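Local coordinates for haemagglutinin I (Physarum polycephalum, PDB 3A5P), which is a haemagglutinin that probably binds carbohydrate through a small recognition domain related to the legume lectin fold, at residues W3-V8 against R30-T35; I40-I45 against I56-G61; G83-I88 against A95-L100. All blocks are in the same frame, centred on the assembly; numbering follows the deposited sequence.

How the contacts relate
The three contacts follow one another along the chain of a two-sheet sandwich. Contact 1 joins the sheets, strand 3-10 of the four-stranded one to strand 30-34 of the five-stranded one. Contact 2 lies within the latter, between strands 40-43 and 54-60, and contact 3 is the hairpin 85-89/96-99 of the former. Their centres are about 11 to 13 Å apart. Strands 30-34 and 40-43 are sheet neighbours, joined by probable backbone hydrogen bonds Arg-30 O to Phe-42 N and Val-32 N to Ile-40 O. Contacts 2 and 3 meet through Ile-40 and Leu-100, and Asn-60 ND2 bonds to Thr-99 O. Together they outline a compact all-beta core; contacts 1 and 2 also touch the second subunit.

Contact 1: residues W3-V8 against R30-T35; sequences WSVQIV and RYVTVT
Arg-30 and Trp-3 meet tip to tip where the two sheets of the beta-sandwich, consistent with the legume lectin fold, are packed face to face. The axes of strands 3-8 and 30-34 come no nearer than 8.7 Å and run almost parallel, at 8°, so no backbone-to-backbone bond forms, and side chains reach across, Arg-30 as far as the main-chain O of Trp-3. At the start of 30-35 the Arg-30 chain is bent at chi2 and chi3, and its guanidinium lies over one face of the indole. The planes differ by 24°, and CZ of Arg-30 stands 4.0 Å from the centroid of the six-membered ring of Trp-3, which makes this a cation-pi stack. Both terminal nitrogens also bond to one acceptor, unevenly: NH2 of Arg-30 is 2.9 Å from Trp-3 O, while the NH1 bond is longer, 3.2 Å, and more bent. Trp-3 O lies close to the guanidinium plane, so stack and bonds together fix the rotation of the group. Beyond the segments, Arg-30 NE donates to Val-28 O and Trp-3 NE1 to Glu-44 OE2. The aliphatic part of Arg-30 is used too, its CB lying 3.9 Å from Val-5 CG2.

Two residues on, Val-32 points into the sandwich, near Ile-7, and also packs against Phe-42 and Phe-80. Its CG2, anti to its own carbonyl carbon, lies 4.0 Å from Val-5 CG1.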
loop_
_atom_site.group_PDB
_atom_site.type_symbol
_atom_site.label_atom_id
_atom_site.label_comp_id
_atom_site.label_asym_id
_atom_site.label_seq_id
_atom_site.Cartn_x
_atom_site.Cartn_y
_atom_site.Cartn_z
ATOM N N TRP A 3 9.907 -11.935 10.490
ATOM C CA TRP A 3 9.667 -12.492 9.159
ATOM C C TRP A 3 10.026 -11.482 8.088
ATOM O O TRP A 3 10.020 -10.251 8.323
ATOM C CB TRP A 3 8.206 -12.952 9.003
ATOM C CG TRP A 3 7.238 -11.894 9.482
ATOM C CD1 TRP A 3 6.824 -11.688 10.774
ATOM C CD2 TRP A 3 6.621 -10.877 8.696
ATOM N NE1 TRP A 3 5.988 -10.609 10.834
ATOM C CE2 TRP A 3 5.817 -10.107 9.571
ATOM C CE3 TRP A 3 6.645 -10.547 7.326
ATOM C CZ2 TRP A 3 5.076 -9.009 9.139
ATOM C CZ3 TRP A 3 5.890 -9.467 6.894
ATOM C CH2 TRP A 3 5.114 -8.703 7.805
ATOM N N SER A 4 10.380 -12.027 6.928
ATOM C CA SER A 4 10.675 -11.244 5.733
ATOM C C SER A 4 9.643 -11.578 4.657
ATOM O O SER A 4 8.839 -12.510 4.828
ATOM C CB SER A 4 12.091 -11.544 5.239
ATOM O OG SER A 4 12.179 -12.887 4.785
ATOM N N VAL A 5 9.668 -10.809 3.561
ATOM C CA VAL A 5 8.817 -11.075 2.406
ATOM C C VAL A 5 9.716 -11.182 1.168
ATOM O O VAL A 5 10.539 -10.279 0.896
ATOM C CB VAL A 5 7.736 -9.977 2.172
ATOM C CG1 VAL A 5 6.882 -10.327 0.948
ATOM C CG2 VAL A 5 6.836 -9.815 3.411
ATOM N N GLN A 6 9.577 -12.297 0.447
ATOM C CA GLN A 6 10.288 -12.518 -0.824
ATOM C C GLN A 6 9.302 -12.385 -1.971
ATOM O O GLN A 6 8.173 -12.839 -1.875
ATOM C CB GLN A 6 10.887 -13.915 -0.863
ATOM C CG GLN A 6 12.155 -14.044 -0.036
ATOM C CD GLN A 6 13.333 -13.411 -0.741
ATOM O OE1 GLN A 6 13.563 -13.646 -1.947
ATOM N NE2 GLN A 6 14.075 -12.589 -0.017
ATOM N N ILE A 7 9.726 -11.774 -3.066
ATOM C CA ILE A 7 8.820 -11.615 -4.209
ATOM C C ILE A 7 9.420 -12.291 -5.444
ATOM O O ILE A 7 10.605 -12.102 -5.757
ATOM C CB ILE A 7 8.439 -10.123 -4.458
ATOM C CG1 ILE A 7 9.697 -9.267 -4.656
ATOM C CG2 ILE A 7 7.557 -9.576 -3.295
ATOM C CD1 ILE A 7 9.441 -7.872 -5.213
ATOM N N VAL A 8 8.618 -13.129 -6.099
ATOM C CA VAL A 8 9.061 -13.846 -7.301
ATOM C C VAL A 8 8.161 -13.375 -8.424
ATOM O O VAL A 8 6.942 -13.557 -8.358
ATOM C CB VAL A 8 8.980 -15.403 -7.140
ATOM C CG1 VAL A 8 9.353 -16.102 -8.424
ATOM C CG2 VAL A 8 9.875 -15.894 -5.983
ATOM N N ARG A 30 4.673 -4.880 6.039
ATOM C CA ARG A 30 5.331 -4.839 4.739
ATOM C C ARG A 30 4.270 -4.776 3.646
ATOM O O ARG A 30 3.186 -5.361 3.775
ATOM C CB ARG A 30 6.202 -6.095 4.541
ATOM C CG ARG A 30 7.719 -5.873 4.640
ATOM C CD ARG A 30 8.152 -5.252 5.960
ATOM N NE ARG A 30 7.911 -6.095 7.131
ATOM C CZ ARG A 30 8.686 -7.120 7.501
ATOM N NH1 ARG A 30 9.715 -7.486 6.750
ATOM N NH2 ARG A 30 8.401 -7.815 8.608
ATOM N N TYR A 31 4.593 -4.090 2.560
ATOM C CA TYR A 31 3.585 -3.767 1.541
ATOM C C TYR A 31 4.138 -4.202 0.209
ATOM O O TYR A 31 5.222 -3.746 -0.197
ATOM C CB TYR A 31 3.310 -2.254 1.559
ATOM C CG TYR A 31 2.802 -1.757 2.899
ATOM C CD1 TYR A 31 1.436 -1.774 3.193
ATOM C CD2 TYR A 31 3.680 -1.309 3.879
ATOM C CE1 TYR A 31 0.956 -1.339 4.412
ATOM C CE2 TYR A 31 3.207 -0.874 5.132
ATOM C CZ TYR A 31 1.842 -0.883 5.381
ATOM O OH TYR A 31 1.368 -0.459 6.601
ATOM N N VAL A 32 3.434 -5.120 -0.455
ATOM C CA VAL A 32 3.808 -5.490 -1.819
ATOM C C VAL A 32 2.907 -4.722 -2.775
ATOM O O VAL A 32 1.673 -4.861 -2.732
ATOM C CB VAL A 32 3.733 -7.020 -2.088
ATOM C CG1 VAL A 32 4.059 -7.310 -3.552
ATOM C CG2 VAL A 32 4.729 -7.740 -1.205
ATOM N N THR A 33 3.539 -3.915 -3.624
ATOM C CA THR A 33 2.824 -2.991 -4.486
ATOM C C THR A 33 2.968 -3.400 -5.946
ATOM O O THR A 33 4.035 -3.843 -6.360
ATOM C CB THR A 33 3.334 -1.534 -4.310
ATOM O OG1 THR A 33 4.748 -1.467 -4.620
ATOM C CG2 THR A 33 3.041 -1.041 -2.863
ATOM N N VAL A 34 1.878 -3.281 -6.700
ATOM C CA VAL A 34 1.889 -3.555 -8.151
ATOM C C VAL A 34 1.098 -2.425 -8.783
ATOM O O VAL A 34 -0.086 -2.209 -8.445
ATOM C CB VAL A 34 1.200 -4.919 -8.512
ATOM C CG1 VAL A 34 1.280 -5.176 -10.039
ATOM C CG2 VAL A 34 1.817 -6.078 -7.735
ATOM N N THR A 35 1.744 -1.693 -9.683
ATOM C CA THR A 35 1.137 -0.509 -10.275
ATOM C C THR A 35 -0.223 -0.852 -10.864
ATOM O O THR A 35 -0.340 -1.815 -11.657
ATOM C CB THR A 35 2.044 0.041 -11.373
ATOM O OG1 THR A 35 3.259 0.524 -10.780
ATOM C CG2 THR A 35 1.335 1.160 -12.148
#

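Contact 2: residues I40-I45 against I56-G61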
loop_
_atom_site.group_PDB
_atom_site.type_symbol
_atom_site.label_atom_id
_atom_site.label_comp_id
_atom_site.label_asym_id
_atom_site.label_seq_id
_atom_site.Cartn_x
_atom_site.Cartn_y
_atom_site.Cartn_z
ATOM N N ILE A 40 -0.876 -5.204 -1.294
ATOM C CA ILE A 40 -1.078 -6.325 -0.394
ATOM C C ILE A 40 -0.279 -6.018 0.872
ATOM O O ILE A 40 0.926 -5.807 0.788
ATOM C CB ILE A 40 -0.553 -7.641 -1.026
ATOM C CG1 ILE A 40 -1.176 -7.880 -2.417
ATOM C CG2 ILE A 40 -0.712 -8.858 -0.045
ATOM C CD1 ILE A 40 -0.407 -8.902 -3.222
ATOM N N THR A 41 -0.947 -5.977 2.027
ATOM C CA THR A 41 -0.283 -5.685 3.304
ATOM C C THR A 41 -0.011 -6.976 4.084
ATOM O O THR A 41 -0.879 -7.845 4.191
ATOM C CB THR A 41 -1.125 -4.692 4.197
ATOM O OG1 THR A 41 -1.369 -3.485 3.468
ATOM C CG2 THR A 41 -0.383 -4.366 5.521
ATOM N N PHE A 42 1.211 -7.102 4.584
ATOM C CA PHE A 42 1.610 -8.201 5.461
ATOM C C PHE A 42 1.858 -7.582 6.826
ATOM O O PHE A 42 2.592 -6.609 6.934
ATOM C CB PHE A 42 2.926 -8.830 4.968
ATOM C CG PHE A 42 2.827 -9.482 3.620
ATOM C CD1 PHE A 42 2.788 -10.874 3.516
ATOM C CD2 PHE A 42 2.788 -8.713 2.455
ATOM C CE1 PHE A 42 2.691 -11.494 2.258
ATOM C CE2 PHE A 42 2.681 -9.322 1.197
ATOM C CZ PHE A 42 2.646 -10.711 1.100
ATOM N N SER A 43 1.251 -8.131 7.867
ATOM C CA SER A 43 1.413 -7.540 9.208
ATOM C C SER A 43 1.022 -8.522 10.302
ATOM O O SER A 43 0.474 -9.593 10.023
ATOM C CB SER A 43 0.595 -6.233 9.333
ATOM O OG SER A 43 -0.805 -6.486 9.393
ATOM N N GLU A 44 1.276 -8.123 11.541
ATOM C CA GLU A 44 0.959 -8.940 12.701
ATOM C C GLU A 44 -0.409 -8.614 13.323
ATOM O O GLU A 44 -0.586 -8.729 14.537
ATOM C CB GLU A 44 2.123 -8.875 13.708
ATOM C CG GLU A 44 3.380 -9.485 13.123
ATOM C CD GLU A 44 4.527 -9.672 14.108
ATOM O OE1 GLU A 44 4.464 -9.145 15.248
ATOM O OE2 GLU A 44 5.523 -10.325 13.711
ATOM N N ILE A 45 -1.390 -8.254 12.497
ATOM C CA ILE A 45 -2.760 -8.022 13.003
ATOM C C ILE A 45 -3.391 -9.342 13.444
ATOM O O ILE A 45 -3.489 -10.282 12.660
ATOM C CB ILE A 45 -3.650 -7.292 11.973
ATOM C CG1 ILE A 45 -3.149 -5.852 11.820
ATOM C CG2 ILE A 45 -5.138 -7.301 12.407
ATOM C CD1 ILE A 45 -3.684 -5.149 10.605
ATOM N N ILE A 56 1.662 -14.374 10.144
ATOM C CA ILE A 56 1.660 -13.171 9.313
ATOM C C ILE A 56 0.261 -13.082 8.695
ATOM O O ILE A 56 -0.183 -14.016 8.007
ATOM C CB ILE A 56 2.703 -13.244 8.170
ATOM C CG1 ILE A 56 4.093 -13.605 8.712
ATOM C CG2 ILE A 56 2.746 -11.864 7.407
ATOM C CD1 ILE A 56 5.116 -14.041 7.603
ATOM N N THR A 57 -0.420 -11.970 8.947
ATOM C CA THR A 57 -1.745 -11.706 8.382
ATOM C C THR A 57 -1.612 -10.936 7.072
ATOM O O THR A 57 -0.767 -10.053 6.945
ATOM C CB THR A 57 -2.603 -10.931 9.360
ATOM O OG1 THR A 57 -2.761 -11.737 10.532
ATOM C CG2 THR A 57 -3.968 -10.626 8.751
ATOM N N VAL A 58 -2.416 -11.328 6.095
ATOM C CA VAL A 58 -2.352 -10.731 4.763
ATOM C C VAL A 58 -3.663 -10.015 4.474
ATOM O O VAL A 58 -4.757 -10.610 4.607
ATOM C CB VAL A 58 -2.040 -11.804 3.697
ATOM C CG1 VAL A 58 -1.989 -11.191 2.277
ATOM C CG2 VAL A 58 -0.727 -12.489 4.029
ATOM N N HIS A 59 -3.552 -8.731 4.115
ATOM C CA HIS A 59 -4.694 -7.974 3.621
ATOM C C HIS A 59 -4.558 -7.702 2.123
ATOM O O HIS A 59 -3.503 -7.249 1.641
ATOM C CB HIS A 59 -4.863 -6.667 4.399
ATOM C CG HIS A 59 -5.464 -6.859 5.750
ATOM N ND1 HIS A 59 -4.725 -7.252 6.841
ATOM C CD2 HIS A 59 -6.744 -6.740 6.180
ATOM C CE1 HIS A 59 -5.520 -7.366 7.891
ATOM N NE2 HIS A 59 -6.748 -7.051 7.519
ATOM N N ASN A 60 -5.610 -8.006 1.384
ATOM C CA ASN A 60 -5.658 -7.692 -0.046
ATOM C C ASN A 60 -6.437 -6.379 -0.188
ATOM O O ASN A 60 -7.676 -6.357 -0.125
ATOM C CB ASN A 60 -6.304 -8.856 -0.811
ATOM C CG ASN A 60 -6.166 -8.728 -2.325
ATOM O OD1 ASN A 60 -5.534 -7.794 -2.841
ATOM N ND2 ASN A 60 -6.774 -9.667 -3.043
ATOM N N GLY A 61 -5.707 -5.267 -0.333
ATOM C CA GLY A 61 -6.333 -3.952 -0.214
ATOM C C GLY A 61 -6.901 -3.849 1.195
ATOM O O GLY A 61 -6.173 -4.094 2.184
HETATM O O HOH W 1 -3.551 -3.427 1.799
HETATM O O HOH W 2 -1.870 -7.300 7.098
#
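Thr-57 OG1 donates to Ile-45 O at 2.7 Å, extending the link between the strands past the end of strand 40-43. OG1 sits beside its own backbone N (chi1 -61°), with a further partner in Gln-67 NE2. The antiparallel pairing of this beta hairpin rests on two hydrogen-bonded pairs, Thr-41 with His-59 and Ser-43 with Thr-57, each closed in both directions: His-59 N lies 2.8 Å from Thr-41 O, and Thr-57 N 2.8 Å from Ser-43 O. A water joins Ser-43 OG (2.7 Å), Thr-57 O and His-59 ND1 (2.9 Å), meeting the imidazole at its edge, in plane. His-59 NE2 bonds to Ala-104 O of the second subunit.

On the opposite face, Ile-40 and Val-58 lie side by side, with Ile-40 CG2 only 3.5 Å from Val-58 CG1. Phe-42 runs alongside Val-58, CD1 to CG2 3.9 Å, while Ile-56 CG2 sits at the edge of the Phe-42 ring.

That apolar face is turned into the sandwich, meeting Trp-3 and Val-5 of strand 3-10 and Leu-98 of strand 96-99; strands 30-34 and 63-70 flank the hairpin, and Leu-103 of the second subunit packs on the other side, against Thr-41, Ile-45 and His-59.

Contact 3: residues G83-I88 against A95-L100; sequences GGNVSI and AQHLTL
Val-86 and Leu-98 form a hydrogen-bonded pair in an antiparallel beta hairpin at the margin of the four-stranded sheet of the sandwich, strand 96-99 being outermost in this chain. Backbone bonds come first. Val-86 N donates to Leu-98 O at 3.0 Å, and Leu-98 N donates back to Val-86 O; Ile-88 and Gln-96 repeat the exchange, with Ile-88 N to Gln-96 O 2.9 Å long and nearly straight (172°). One more bond, Leu-100 N to Gly-84 O at 2.9 Å, carries the pairing past the strand ends. The same Gly-84 O takes a CA-H...O contact from Thr-99 CA at 3.2 Å.

Apolar packing dominates the side facing the other sheet, with Gln-96 at its border, where NE2 bonds to Gln-67 O. Leu-98 has CG between its backbone N and carbonyl carbon (chi1 60°), and its two methyls diverge: CD1 lies 3.6 Å from Val-86 CG2, CD2 3.8 Å from Ile-88 CD1. Leu-100 crosses Val-86 at about a right angle, CD2 to CG2 3.9 Å. Strands 40-43 and 54-60 meet this surface through Ile-40 and Val-58.

Polar side chains take the other side, more open to solvent, where Asn-85 and His-97 also touch a crystal neighbour. There Asn-85 ND2 is held by Ala-82 O, and His-97 NE2 donates to a lone pair of Asn-85 OD1 at 2.7 Å, the oxygen lying close to the imidazole plane.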
loop_
_atom_site.group_PDB
_atom_site.type_symbol
_atom_site.label_atom_id
_atom_site.label_comp_id
_atom_site.label_asym_id
_atom_site.label_seq_id
_atom_site.Cartn_x
_atom_site.Cartn_y
_atom_site.Cartn_z
ATOM N N GLY A 83 -2.250 -12.216 -15.102
ATOM C CA GLY A 83 -3.664 -12.212 -14.688
ATOM C C GLY A 83 -3.874 -11.821 -13.231
ATOM O O GLY A 83 -4.949 -12.053 -12.678
ATOM N N GLY A 84 -2.858 -11.220 -12.615
ATOM C CA GLY A 84 -2.975 -10.741 -11.231
ATOM C C GLY A 84 -3.002 -11.872 -10.208
ATOM O O GLY A 84 -3.525 -11.703 -9.104
ATOM N N ASN A 85 -2.433 -13.022 -10.572
ATOM C CA ASN A 85 -2.424 -14.167 -9.692
ATOM C C ASN A 85 -1.238 -14.109 -8.751
ATOM O O ASN A 85 -0.111 -13.891 -9.184
ATOM C CB ASN A 85 -2.402 -15.480 -10.480
ATOM C CG ASN A 85 -3.709 -15.762 -11.141
ATOM O OD1 ASN A 85 -4.690 -16.096 -10.471
ATOM N ND2 ASN A 85 -3.763 -15.585 -12.460
ATOM N N VAL A 86 -1.502 -14.346 -7.472
ATOM C CA VAL A 86 -0.456 -14.317 -6.460
ATOM C C VAL A 86 -0.587 -15.563 -5.602
ATOM O O VAL A 86 -1.663 -15.831 -5.075
ATOM C CB VAL A 86 -0.547 -13.063 -5.543
ATOM C CG1 VAL A 86 0.789 -12.873 -4.773
ATOM C CG2 VAL A 86 -0.875 -11.811 -6.362
ATOM N N SER A 87 0.503 -16.314 -5.479
ATOM C CA SER A 87 0.575 -17.433 -4.554
ATOM C C SER A 87 1.525 -17.057 -3.429
ATOM O O SER A 87 2.663 -16.695 -3.701
ATOM C CB SER A 87 1.086 -18.679 -5.277
ATOM O OG SER A 87 1.209 -19.768 -4.377
ATOM N N ILE A 88 1.049 -17.151 -2.179
ATOM C CA ILE A 88 1.854 -16.777 -1.008
ATOM C C ILE A 88 2.068 -17.973 -0.088
ATOM O O ILE A 88 1.114 -18.643 0.287
ATOM C CB ILE A 88 1.212 -15.610 -0.216
ATOM C CG1 ILE A 88 0.920 -14.433 -1.172
ATOM C CG2 ILE A 88 2.130 -15.181 0.924
ATOM C CD1 ILE A 88 0.054 -13.324 -0.579
ATOM N N ALA A 95 0.274 -23.238 0.587
ATOM C CA ALA A 95 0.310 -21.940 -0.080
ATOM C C ALA A 95 -1.122 -21.475 -0.280
ATOM O O ALA A 95 -2.047 -22.297 -0.394
ATOM C CB ALA A 95 1.057 -22.034 -1.436
ATOM N N GLN A 96 -1.319 -20.159 -0.290
ATOM C CA GLN A 96 -2.654 -19.595 -0.444
ATOM C C GLN A 96 -2.666 -18.602 -1.594
ATOM O O GLN A 96 -1.694 -17.876 -1.801
ATOM C CB GLN A 96 -3.091 -18.958 0.867
ATOM C CG GLN A 96 -3.162 -20.012 1.983
ATOM C CD GLN A 96 -3.757 -19.486 3.234
ATOM O OE1 GLN A 96 -4.973 -19.310 3.331
ATOM N NE2 GLN A 96 -2.904 -19.217 4.219
ATOM N N HIS A 97 -3.759 -18.600 -2.348
ATOM C CA HIS A 97 -3.873 -17.785 -3.534
ATOM C C HIS A 97 -4.752 -16.557 -3.285
ATOM O O HIS A 97 -5.732 -16.630 -2.542
ATOM C CB HIS A 97 -4.475 -18.642 -4.657
ATOM C CG HIS A 97 -4.758 -17.893 -5.918
ATOM N ND1 HIS A 97 -5.990 -17.331 -6.186
ATOM C CD2 HIS A 97 -3.984 -17.644 -7.000
ATOM C CE1 HIS A 97 -5.955 -16.752 -7.375
ATOM N NE2 HIS A 97 -4.744 -16.919 -7.887
ATOM N N LEU A 98 -4.397 -15.438 -3.919
ATOM C CA LEU A 98 -5.310 -14.308 -4.083
ATOM C C LEU A 98 -5.134 -13.717 -5.482
ATOM O O LEU A 98 -4.187 -14.052 -6.216
ATOM C CB LEU A 98 -5.084 -13.228 -2.992
ATOM C CG LEU A 98 -3.698 -12.547 -2.892
ATOM C CD1 LEU A 98 -3.521 -11.408 -3.921
ATOM C CD2 LEU A 98 -3.382 -12.002 -1.461
ATOM N N THR A 99 -6.057 -12.837 -5.834
ATOM C CA THR A 99 -5.935 -12.078 -7.064
ATOM C C THR A 99 -5.946 -10.607 -6.757
ATOM O O THR A 99 -6.758 -10.113 -5.945
ATOM C CB THR A 99 -7.034 -12.390 -8.087
ATOM O OG1 THR A 99 -8.319 -12.311 -7.457
ATOM C CG2 THR A 99 -6.823 -13.763 -8.659
ATOM N N LEU A 100 -5.001 -9.914 -7.392
ATOM C CA LEU A 100 -4.845 -8.466 -7.269
ATOM C C LEU A 100 -6.152 -7.752 -7.581
ATOM O O LEU A 100 -6.888 -8.167 -8.489
ATOM C CB LEU A 100 -3.749 -7.973 -8.222
ATOM C CG LEU A 100 -2.326 -8.456 -7.891
ATOM C CD1 LEU A 100 -1.302 -7.958 -8.947
ATOM C CD2 LEU A 100 -1.901 -8.064 -6.470
#